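Local coordinates for computational designed protein based on evolution (Synthetic construct, PDB 6JCC) that has no established biological function, being a computational design that adopts the all-helical caspase recruitment domain fold of the death-domain clan, at residues K58-D61 and F62-L66; E31-R35 and G36-P40; A21-P25 and T26-E30; Q72-I75 and D76-A80. One frame throughout, in Å; residues are numbered along the deposited sequence.

Contact 1 of 4, residues K58-D61 and F62-L66; sequences KLID and FILKL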
loop_
_atom_site.group_PDB
_atom_site.type_symbol
_atom_site.label_atom_id
_atom_site.label_comp_id
_atom_site.label_asym_id
_atom_site.label_seq_id
_atom_site.Cartn_x
_atom_site.Cartn_y
_atom_site.Cartn_z
ATOM N N LYS A 58 -0.918 -9.392 -3.611
ATOM C CA LYS A 58 -1.869 -8.906 -4.611
ATOM C C LYS A 58 -1.862 -7.374 -4.627
ATOM O O LYS A 58 -1.880 -6.761 -5.691
ATOM C CB LYS A 58 -3.281 -9.424 -4.322
ATOM C CG LYS A 58 -3.411 -10.940 -4.212
ATOM C CD LYS A 58 -3.323 -11.638 -5.559
ATOM C CE LYS A 58 -3.428 -13.150 -5.401
ATOM N NZ LYS A 58 -3.992 -13.816 -6.607
ATOM N N LEU A 59 -1.818 -6.762 -3.446
ATOM C CA LEU A 59 -1.891 -5.303 -3.324
ATOM C C LEU A 59 -0.692 -4.580 -3.940
ATOM O O LEU A 59 -0.848 -3.493 -4.491
ATOM C CB LEU A 59 -2.044 -4.893 -1.853
ATOM C CG LEU A 59 -2.299 -3.411 -1.545
ATOM C CD1 LEU A 59 -3.546 -2.892 -2.247
ATOM C CD2 LEU A 59 -2.415 -3.204 -0.044
ATOM N N ILE A 60 0.493 -5.186 -3.860
ATOM C CA ILE A 60 1.721 -4.557 -4.373
ATOM C C ILE A 60 1.602 -4.111 -5.840
ATOM O O ILE A 60 2.163 -3.086 -6.218
ATOM C CB ILE A 60 2.972 -5.458 -4.159
ATOM C CG1 ILE A 60 4.262 -4.654 -4.373
ATOM C CG2 ILE A 60 2.934 -6.693 -5.054
ATOM C CD1 ILE A 60 5.521 -5.386 -3.959
ATOM N N ASP A 61 0.870 -4.872 -6.655
ATOM C CA ASP A 61 0.656 -4.520 -8.069
ATOM C C ASP A 61 0.024 -3.144 -8.227
ATOM O O ASP A 61 0.396 -2.382 -9.115
ATOM C CB ASP A 61 -0.235 -5.554 -8.768
ATOM C CG ASP A 61 0.464 -6.875 -8.994
ATOM O OD1 ASP A 61 1.710 -6.923 -8.954
ATOM O OD2 ASP A 61 -0.239 -7.872 -9.240
ATOM N N PHE A 62 -0.927 -2.835 -7.357
ATOM C CA PHE A 62 -1.618 -1.549 -7.398
ATOM C C PHE A 62 -0.779 -0.440 -6.773
ATOM O O PHE A 62 -0.764 0.685 -7.279
ATOM C CB PHE A 62 -2.987 -1.681 -6.739
ATOM C CG PHE A 62 -3.857 -2.698 -7.413
ATOM C CD1 PHE A 62 -4.494 -2.389 -8.608
ATOM C CD2 PHE A 62 -3.997 -3.979 -6.889
ATOM C CE1 PHE A 62 -5.284 -3.326 -9.256
ATOM C CE2 PHE A 62 -4.787 -4.922 -7.532
ATOM C CZ PHE A 62 -5.429 -4.596 -8.718
ATOM N N ILE A 63 -0.055 -0.771 -5.706
ATOM C CA ILE A 63 0.872 0.168 -5.063
ATOM C C ILE A 63 1.919 0.676 -6.061
ATOM O O ILE A 63 2.229 1.866 -6.084
ATOM C CB ILE A 63 1.563 -0.474 -3.827
ATOM C CG1 ILE A 63 0.542 -0.834 -2.729
ATOM C CG2 ILE A 63 2.652 0.424 -3.253
ATOM C CD1 ILE A 63 -0.256 0.320 -2.155
ATOM N N LEU A 64 2.443 -0.217 -6.897
ATOM C CA LEU A 64 3.466 0.173 -7.873
ATOM C C LEU A 64 2.936 0.984 -9.064
ATOM O O LEU A 64 3.732 1.557 -9.806
ATOM C CB LEU A 64 4.259 -1.052 -8.346
ATOM C CG LEU A 64 5.083 -1.739 -7.249
ATOM C CD1 LEU A 64 5.715 -3.007 -7.800
ATOM C CD2 LEU A 64 6.152 -0.832 -6.655
ATOM N N LYS A 65 1.611 1.051 -9.231
ATOM C CA LYS A 65 0.983 1.910 -10.240
ATOM C C LYS A 65 0.594 3.301 -9.720
ATOM O O LYS A 65 0.068 4.112 -10.485
ATOM C CB LYS A 65 -0.248 1.212 -10.835
ATOM C CG LYS A 65 0.097 -0.065 -11.585
ATOM C CD LYS A 65 -1.016 -0.524 -12.513
ATOM C CE LYS A 65 -2.246 -0.988 -11.753
ATOM N NZ LYS A 65 -3.195 -1.698 -12.656
ATOM N N LEU A 66 0.859 3.593 -8.444
ATOM C CA LEU A 66 0.515 4.900 -7.878
ATOM C C LEU A 66 1.309 6.023 -8.541
ATOM O O LEU A 66 2.503 5.880 -8.795
ATOM C CB LEU A 66 0.787 4.938 -6.371
ATOM C CG LEU A 66 -0.036 4.026 -5.458
ATOM C CD1 LEU A 66 0.617 3.931 -4.087
ATOM C CD2 LEU A 66 -1.472 4.503 -5.325
#
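The carbonyl oxygen L59 O is gripped twice near the end of helix 52-63. I63 N meets it in the carbonyl plane at 3.1 Å, with an N-H...O angle of 166°, as an ordinary helical bond; F62 N reaches the same L59 O at 2.9 Å from above that plane, a more bent bond of 131°. L64 N then closes on I60 O. The side chains follow this i to i+4 spacing. CG1 of I63 comes within 4.0 Å of L59 CG, the two crossing at a slant, whereas I60 and L64 run alongside each other, CG1 of I60 4.1 Å from L64 CD1. With CG anti to its carbonyl carbon (chi1 -60°), F62 leans back along the helix, and its CD2 stands 3.7 Å from K58 O, while L59 O lies near the ring plane at an edge. The ring also packs on V46 of helix 40-47 and on L38, where an alanine in its place would probably open a gap and leave both residues without their aromatic neighbour. A type I turn spans I63 to L66. The chemistry implies that L59 O and I60 O are satisfied by amides of the next turn, leaving the L59, I60 and I63 side chains to pack against helix 6-22.

Contact 2 of 4, residues E31-R35 and G36-P40; sequences EPLRR and GLLTP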
loop_
_atom_site.group_PDB
_atom_site.type_symbol
_atom_site.label_atom_id
_atom_site.label_comp_id
_atom_site.label_asym_id
_atom_site.label_seq_id
_atom_site.Cartn_x
_atom_site.Cartn_y
_atom_site.Cartn_z
ATOM N N GLU A 31 -7.600 8.282 -1.966
ATOM C CA GLU A 31 -7.324 9.091 -3.143
ATOM C C GLU A 31 -7.116 8.252 -4.403
ATOM O O GLU A 31 -7.721 8.547 -5.425
ATOM C CB GLU A 31 -6.158 10.060 -2.908
ATOM C CG GLU A 31 -5.954 11.052 -4.040
ATOM C CD GLU A 31 -7.150 11.972 -4.236
ATOM O OE1 GLU A 31 -7.773 12.368 -3.232
ATOM O OE2 GLU A 31 -7.477 12.302 -5.389
ATOM N N PRO A 32 -6.281 7.199 -4.337
ATOM C CA PRO A 32 -6.168 6.344 -5.519
ATOM C C PRO A 32 -7.489 5.689 -5.946
ATOM O O PRO A 32 -7.721 5.526 -7.132
ATOM C CB PRO A 32 -5.139 5.283 -5.115
ATOM C CG PRO A 32 -4.490 5.764 -3.879
ATOM C CD PRO A 32 -5.233 6.928 -3.336
ATOM N N LEU A 33 -8.344 5.344 -4.986
ATOM C CA LEU A 33 -9.673 4.803 -5.302
ATOM C C LEU A 33 -10.550 5.819 -6.041
ATOM O O LEU A 33 -11.230 5.467 -6.998
ATOM C CB LEU A 33 -10.392 4.291 -4.046
ATOM C CG LEU A 33 -9.883 2.958 -3.486
ATOM C CD1 LEU A 33 -10.318 2.765 -2.040
ATOM C CD2 LEU A 33 -10.335 1.781 -4.338
ATOM N N ARG A 34 -10.517 7.077 -5.611
ATOM C CA ARG A 34 -11.233 8.152 -6.314
ATOM C C ARG A 34 -10.718 8.399 -7.714
ATOM O O ARG A 34 -11.444 8.908 -8.554
ATOM C CB ARG A 34 -11.105 9.472 -5.579
ATOM C CG ARG A 34 -11.817 9.512 -4.269
ATOM C CD ARG A 34 -11.733 10.900 -3.668
ATOM N NE ARG A 34 -11.906 10.808 -2.232
ATOM C CZ ARG A 34 -11.809 11.817 -1.383
ATOM N NH1 ARG A 34 -11.536 13.041 -1.812
ATOM N NH2 ARG A 34 -11.993 11.588 -0.090
ATOM N N ARG A 35 -9.445 8.079 -7.931
ATOM C CA ARG A 35 -8.784 8.253 -9.221
ATOM C C ARG A 35 -8.712 6.959 -10.050
ATOM O O ARG A 35 -7.944 6.872 -11.009
ATOM C CB ARG A 35 -7.401 8.873 -8.980
ATOM C CG ARG A 35 -7.519 10.289 -8.433
ATOM C CD ARG A 35 -6.306 10.767 -7.669
ATOM N NE ARG A 35 -5.117 10.846 -8.502
ATOM C CZ ARG A 35 -4.188 11.807 -8.456
ATOM N NH1 ARG A 35 -3.161 11.729 -9.286
ATOM N NH2 ARG A 35 -4.268 12.847 -7.617
ATOM N N GLY A 36 -9.527 5.966 -9.691
ATOM C CA GLY A 36 -9.697 4.757 -10.493
ATOM C C GLY A 36 -8.531 3.785 -10.531
ATOM O O GLY A 36 -8.365 3.078 -11.521
ATOM N N LEU A 37 -7.729 3.728 -9.466
ATOM C CA LEU A 37 -6.592 2.791 -9.405
ATOM C C LEU A 37 -7.073 1.353 -9.603
ATOM O O LEU A 37 -6.492 0.585 -10.366
ATOM C CB LEU A 37 -5.857 2.908 -8.064
ATOM C CG LEU A 37 -4.589 2.060 -7.881
ATOM C CD1 LEU A 37 -3.476 2.569 -8.782
ATOM C CD2 LEU A 37 -4.140 2.057 -6.427
ATOM N N LEU A 38 -8.145 1.018 -8.897
ATOM C CA LEU A 38 -8.819 -0.268 -9.036
ATOM C C LEU A 38 -10.264 -0.087 -8.604
ATOM O O LEU A 38 -10.585 0.876 -7.905
ATOM C CB LEU A 38 -8.118 -1.354 -8.204
ATOM C CG LEU A 38 -8.216 -1.363 -6.671
ATOM C CD1 LEU A 38 -7.632 -2.658 -6.127
ATOM C CD2 LEU A 38 -7.521 -0.170 -6.034
ATOM N N THR A 39 -11.133 -1.002 -9.011
ATOM C CA THR A 39 -12.538 -0.907 -8.637
ATOM C C THR A 39 -12.734 -1.353 -7.196
ATOM O O THR A 39 -11.900 -2.068 -6.647
ATOM C CB THR A 39 -13.460 -1.766 -9.528
ATOM O OG1 THR A 39 -13.170 -3.153 -9.341
ATOM C CG2 THR A 39 -13.286 -1.416 -10.985
ATOM N N PRO A 40 -13.842 -0.930 -6.576
ATOM C CA PRO A 40 -14.238 -1.445 -5.270
ATOM C C PRO A 40 -14.258 -2.969 -5.180
ATOM O O PRO A 40 -13.742 -3.534 -4.215
ATOM C CB PRO A 40 -15.645 -0.881 -5.107
ATOM C CG PRO A 40 -15.550 0.439 -5.773
ATOM C CD PRO A 40 -14.677 0.221 -6.970
HETATM O O HOH W 1 -12.301 3.045 -7.711
#
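P32 and L37 make the tight side of this helix end. CB of P32 lies 3.6 Å from L37 CD2, and directly beside this apolar contact L37 N donates to P32 O at 2.9 Å in a nearly straight bond (165°). Because L37 sets its CG anti to the backbone N (chi1 -176°), its CD2 methyl folds against the proline ring. Both residues also touch L66, and L37 reaches F62, so this flank faces the protein interior. A second apolar pair sits further along the loop: CD2 of L33 meets CD2 of L38 at 3.8 Å, the two side chains crossing at a slant, with L43 of helix 40-47 touching both. A water bridges L33 O, at 2.7 Å, to L38 O at 2.8 Å, donating to both, and so ties the last helical turn to the loop, a link that two acceptors could make only through a donor between them.

The exposed R34, R35 and G36 form the looser, solvent side. R35 bends at its third torsion and brings its guanidinium edge towards the E31 carboxylate, but R35 NH2 to E31 OE2 is a long 3.9 Å, and R35 NE forms a salt bridge with E70. R34 in turn pairs with E30.

G36 has a positive phi of 71°, a backbone shape that residues with a side chain adopt with difficulty. Its N reaches L33 O at 3.2 Å, coming from well above the carbonyl plane. Together with the bond from L37 N to P32 O, this makes a Schellman motif, with G36 as the C-prime residue that terminates helix 30-34.

Contact 3 of 4, residues A21-P25 and T26-E30; sequences ANLDP and TKILE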
loop_
_atom_site.group_PDB
_atom_site.type_symbol
_atom_site.label_atom_id
_atom_site.label_comp_id
_atom_site.label_asym_id
_atom_site.label_seq_id
_atom_site.Cartn_x
_atom_site.Cartn_y
_atom_site.Cartn_z
ATOM N N ALA A 21 -2.551 -5.762 8.736
ATOM C CA ALA A 21 -2.814 -6.353 10.056
ATOM C C ALA A 21 -3.454 -5.370 11.044
ATOM O O ALA A 21 -4.234 -5.778 11.905
ATOM C CB ALA A 21 -1.531 -6.918 10.646
ATOM N N ASN A 22 -3.121 -4.090 10.901
ATOM C CA ASN A 22 -3.597 -3.042 11.801
ATOM C C ASN A 22 -4.789 -2.233 11.314
ATOM O O ASN A 22 -5.563 -1.740 12.124
ATOM C CB ASN A 22 -2.460 -2.059 12.077
ATOM C CG ASN A 22 -1.350 -2.667 12.913
ATOM O OD1 ASN A 22 -1.556 -3.006 14.073
ATOM N ND2 ASN A 22 -0.168 -2.796 12.334
ATOM N N LEU A 23 -4.926 -2.092 10.002
ATOM C CA LEU A 23 -5.810 -1.096 9.405
ATOM C C LEU A 23 -6.324 -1.596 8.062
ATOM O O LEU A 23 -5.557 -2.143 7.267
ATOM C CB LEU A 23 -5.018 0.204 9.209
ATOM C CG LEU A 23 -5.660 1.429 8.554
ATOM C CD1 LEU A 23 -6.784 1.986 9.410
ATOM C CD2 LEU A 23 -4.605 2.499 8.313
ATOM N N ASP A 24 -7.615 -1.404 7.804
ATOM C CA ASP A 24 -8.195 -1.712 6.496
ATOM C C ASP A 24 -7.530 -0.789 5.470
ATOM O O ASP A 24 -7.696 0.422 5.553
ATOM C CB ASP A 24 -9.708 -1.459 6.536
ATOM C CG ASP A 24 -10.407 -1.674 5.191
ATOM O OD1 ASP A 24 -9.771 -2.031 4.181
ATOM O OD2 ASP A 24 -11.632 -1.467 5.160
ATOM N N PRO A 25 -6.781 -1.353 4.504
ATOM C CA PRO A 25 -6.076 -0.471 3.558
ATOM C C PRO A 25 -6.992 0.402 2.688
ATOM O O PRO A 25 -6.531 1.406 2.151
ATOM C CB PRO A 25 -5.263 -1.443 2.698
ATOM C CG PRO A 25 -5.982 -2.734 2.804
ATOM C CD PRO A 25 -6.559 -2.777 4.184
ATOM N N THR A 26 -8.267 0.031 2.563
ATOM C CA THR A 26 -9.288 0.901 1.969
ATOM C C THR A 26 -9.187 2.332 2.502
ATOM O O THR A 26 -9.314 3.288 1.741
ATOM C CB THR A 26 -10.709 0.361 2.242
ATOM O OG1 THR A 26 -10.774 -1.020 1.869
ATOM C CG2 THR A 26 -11.764 1.143 1.457
ATOM N N LYS A 27 -8.923 2.465 3.798
ATOM C CA LYS A 27 -8.832 3.772 4.451
ATOM C C LYS A 27 -7.663 4.633 3.999
ATOM O O LYS A 27 -7.785 5.849 3.956
ATOM C CB LYS A 27 -8.785 3.599 5.966
ATOM C CG LYS A 27 -10.102 3.099 6.516
ATOM C CD LYS A 27 -10.069 2.977 8.019
ATOM C CE LYS A 27 -11.423 2.550 8.553
ATOM N NZ LYS A 27 -12.387 3.680 8.587
ATOM N N ILE A 28 -6.540 4.002 3.676
ATOM C CA ILE A 28 -5.364 4.738 3.185
ATOM C C ILE A 28 -5.319 4.847 1.658
ATOM O O ILE A 28 -4.531 5.616 1.124
ATOM C CB ILE A 28 -4.033 4.180 3.745
ATOM C CG1 ILE A 28 -3.728 2.767 3.227
ATOM C CG2 ILE A 28 -4.062 4.208 5.270
ATOM C CD1 ILE A 28 -2.308 2.317 3.497
ATOM N N LEU A 29 -6.163 4.078 0.970
ATOM C CA LEU A 29 -6.258 4.119 -0.496
ATOM C C LEU A 29 -7.359 5.050 -1.027
ATOM O O LEU A 29 -7.694 4.985 -2.208
ATOM C CB LEU A 29 -6.474 2.699 -1.038
ATOM C CG LEU A 29 -5.305 1.731 -0.858
ATOM C CD1 LEU A 29 -5.767 0.295 -1.056
ATOM C CD2 LEU A 29 -4.166 2.063 -1.811
ATOM N N GLU A 30 -7.893 5.927 -0.174
ATOM C CA GLU A 30 -8.959 6.866 -0.556
ATOM C C GLU A 30 -8.714 7.563 -1.881
ATOM O O GLU A 30 -9.519 7.457 -2.797
ATOM C CB GLU A 30 -9.135 7.954 0.505
ATOM C CG GLU A 30 -10.233 7.698 1.501
ATOM C CD GLU A 30 -10.617 8.968 2.215
ATOM O OE1 GLU A 30 -9.773 9.511 2.952
ATOM O OE2 GLU A 30 -11.754 9.430 2.018
#
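D24 and T26 bond to each other across P25. OD1 of D24 accepts two bonds, from T26 OG1 at 2.7 Å and from T26 N at 3.0 Å, and both donors approach from the same face of the carboxylate; the hydroxyl lies on the syn side, somewhat out of the plane, the amide much higher above it. The bond from T26 N makes this an Asx turn, to which the T26 hydroxyl adds a second bond. Two torsions set this up: D24 holds CG anti to the backbone N (chi1 177°), and T26 turns OG1 anti to its carbonyl carbon (chi1 -51°), which places the hydroxyl beside its own amide so that both address one oxygen. A valine in place of T26 would probably leave D24 OD1 with the amide alone and its carboxylate freer to turn.

The backbone carries the turn onward, K27 N donating to D24 O at 3.0 Å and L29 N to P25 O at 2.9 Å. Over this frame the leucine L23 spreads its two methyls: CD2 touches I28 CG2 at 3.5 Å, while CD1 meets the aliphatic part of K27, its CD, at 3.7 Å. I28 CG1 lies 3.3 Å from P25 O while its CG2 meets L23. L29 brings its CG to 3.3 Å from P25 O, and its CD1 is farther off, near P25 CB.

The segment links helix 6-22 to helix 30-34. I28 touches both I19 of helix 6-22 and L74, A77 and L78 of helix 68-80, while P25 and T26 turn to L47 of helix 40-47.

Contact 4 of 4, residues Q72-I75 and D76-A80; sequences QALI and DALRA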
loop_
_atom_site.group_PDB
_atom_site.type_symbol
_atom_site.label_atom_id
_atom_site.label_comp_id
_atom_site.label_asym_id
_atom_site.label_seq_id
_atom_site.Cartn_x
_atom_site.Cartn_y
_atom_site.Cartn_z
ATOM N N GLN A 72 2.023 9.900 -2.108
ATOM C CA GLN A 72 2.051 10.841 -0.983
ATOM C C GLN A 72 0.745 10.831 -0.185
ATOM O O GLN A 72 0.780 10.885 1.043
ATOM C CB GLN A 72 2.361 12.266 -1.460
ATOM C CG GLN A 72 2.672 13.258 -0.342
ATOM C CD GLN A 72 3.834 12.834 0.547
ATOM O OE1 GLN A 72 3.699 12.766 1.769
ATOM N NE2 GLN A 72 4.979 12.538 -0.062
ATOM N N ALA A 73 -0.391 10.750 -0.879
ATOM C CA ALA A 73 -1.707 10.671 -0.226
ATOM C C ALA A 73 -1.817 9.447 0.680
ATOM O O ALA A 73 -2.353 9.513 1.783
ATOM C CB ALA A 73 -2.814 10.644 -1.268
ATOM N N LEU A 74 -1.289 8.334 0.199
ATOM C CA LEU A 74 -1.268 7.100 0.963
ATOM C C LEU A 74 -0.438 7.260 2.248
ATOM O O LEU A 74 -0.871 6.869 3.334
ATOM C CB LEU A 74 -0.710 5.997 0.074
ATOM C CG LEU A 74 -0.947 4.556 0.472
ATOM C CD1 LEU A 74 -0.943 3.655 -0.742
ATOM C CD2 LEU A 74 0.177 4.149 1.375
ATOM N N ILE A 75 0.746 7.847 2.107
ATOM C CA ILE A 75 1.640 8.104 3.243
ATOM C C ILE A 75 0.971 9.058 4.239
ATOM O O ILE A 75 0.962 8.795 5.446
ATOM C CB ILE A 75 3.008 8.657 2.766
ATOM C CG1 ILE A 75 3.768 7.582 1.975
ATOM C CG2 ILE A 75 3.878 9.113 3.934
ATOM C CD1 ILE A 75 4.794 8.137 1.011
ATOM N N ASP A 76 0.406 10.153 3.730
ATOM C CA ASP A 76 -0.334 11.110 4.568
ATOM C C ASP A 76 -1.503 10.445 5.296
ATOM O O ASP A 76 -1.758 10.733 6.464
ATOM C CB ASP A 76 -0.866 12.282 3.729
ATOM C CG ASP A 76 0.234 13.200 3.207
ATOM O OD1 ASP A 76 1.405 13.057 3.601
ATOM O OD2 ASP A 76 -0.087 14.078 2.390
ATOM N N ALA A 77 -2.207 9.555 4.603
ATOM C CA ALA A 77 -3.347 8.849 5.188
ATOM C C ALA A 77 -2.936 7.925 6.335
ATOM O O ALA A 77 -3.636 7.855 7.346
ATOM C CB ALA A 77 -4.091 8.070 4.121
ATOM N N LEU A 78 -1.814 7.221 6.176
ATOM C CA LEU A 78 -1.254 6.414 7.271
ATOM C C LEU A 78 -0.985 7.267 8.506
ATOM O O LEU A 78 -1.335 6.877 9.620
ATOM C CB LEU A 78 0.037 5.705 6.848
ATOM C CG LEU A 78 -0.157 4.395 6.091
ATOM C CD1 LEU A 78 1.120 4.019 5.356
ATOM C CD2 LEU A 78 -0.584 3.273 7.031
ATOM N N ARG A 79 -0.376 8.432 8.297
ATOM C CA ARG A 79 -0.101 9.369 9.392
ATOM C C ARG A 79 -1.391 9.880 10.020
ATOM O O ARG A 79 -1.510 9.925 11.242
ATOM C CB ARG A 79 0.732 10.553 8.907
ATOM C CG ARG A 79 2.129 10.171 8.461
ATOM C CD ARG A 79 2.960 11.400 8.142
ATOM N NE ARG A 79 4.095 11.066 7.283
ATOM C CZ ARG A 79 5.198 10.424 7.673
ATOM N NH1 ARG A 79 5.359 10.018 8.935
ATOM N NH2 ARG A 79 6.158 10.179 6.785
ATOM N N ALA A 80 -2.359 10.239 9.180
ATOM C CA ALA A 80 -3.655 10.730 9.654
ATOM C C ALA A 80 -4.446 9.710 10.487
ATOM O O ALA A 80 -5.229 10.104 11.347
ATOM C CB ALA A 80 -4.491 11.219 8.484
#
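Q72 and D76 begin a run of four consecutive i to i+4 backbone bonds. D76 N donates to Q72 O at 2.8 Å and 171°, almost straight. A77 N reaches A73 O at the same 2.8 Å, L78 N bonds to L74 O, and R79 N to I75 O at a longer 3.2 Å. Each carbonyl thus receives the amide one turn later, and the backbone's polar atoms are paired along the helix, including beneath the buried side chains L74, I75 and L78.

Apolar contacts follow the same spacing. L74 and L78 lie side by side and point the same way, CD2 of L74 4.1 Å from L78 CD1; both continue onto L90 of helix 84-93. The short A77 side chain keeps its CB close over the preceding turn, 3.3 Å from A73 O, and this CB also touches I28.

R79 and I75 make a mixed contact, hydrocarbon against guanidinium. The arginine runs extended from CG to NE alongside I75, whose CG2 lies 3.8 Å from R79 NH2 in an oblique approach. CG2 of I75, anti to its own backbone N, is the branch turned towards the arginine. The isoleucine therefore flanks the guanidinium, while R79 NH2 forms a salt bridge with D88 and R79 NH1 a hydrogen bond with Q84.

Helix 68-80 is thus an amphipathic helix, with L74, I75 and L78 packed on helix 84-93 and, for L74, on L66, I28 and L29 as well, and with Q72 and D76 exposed, as expected in the helical bundle of the caspase recruitment domain fold.

How the contacts relate
The four contacts follow one another along the chain as 3, 2, 1 and 4, and each mixes buried and exposed residues. Contact 4 is regular helix and contact 1 a helix running out into a turn; contacts 2 and 3 shape the ends and loops about helix 30-34, where a Schellman glycine, a bridging water and an Asx turn shape the chain. Contact 2 lies farthest from the chain centre, about 13 Å between centres, and contact 1 nearest, about 7 Å. Their apolar sides converge: L74 CD1 of contact 4 meets I63 CD1 of contact 1 at 3.7 Å and L29 CD2 of contact 3 at 3.8 Å, while L66 CD2 touches P32 CG of contact 2 at 3.6 Å.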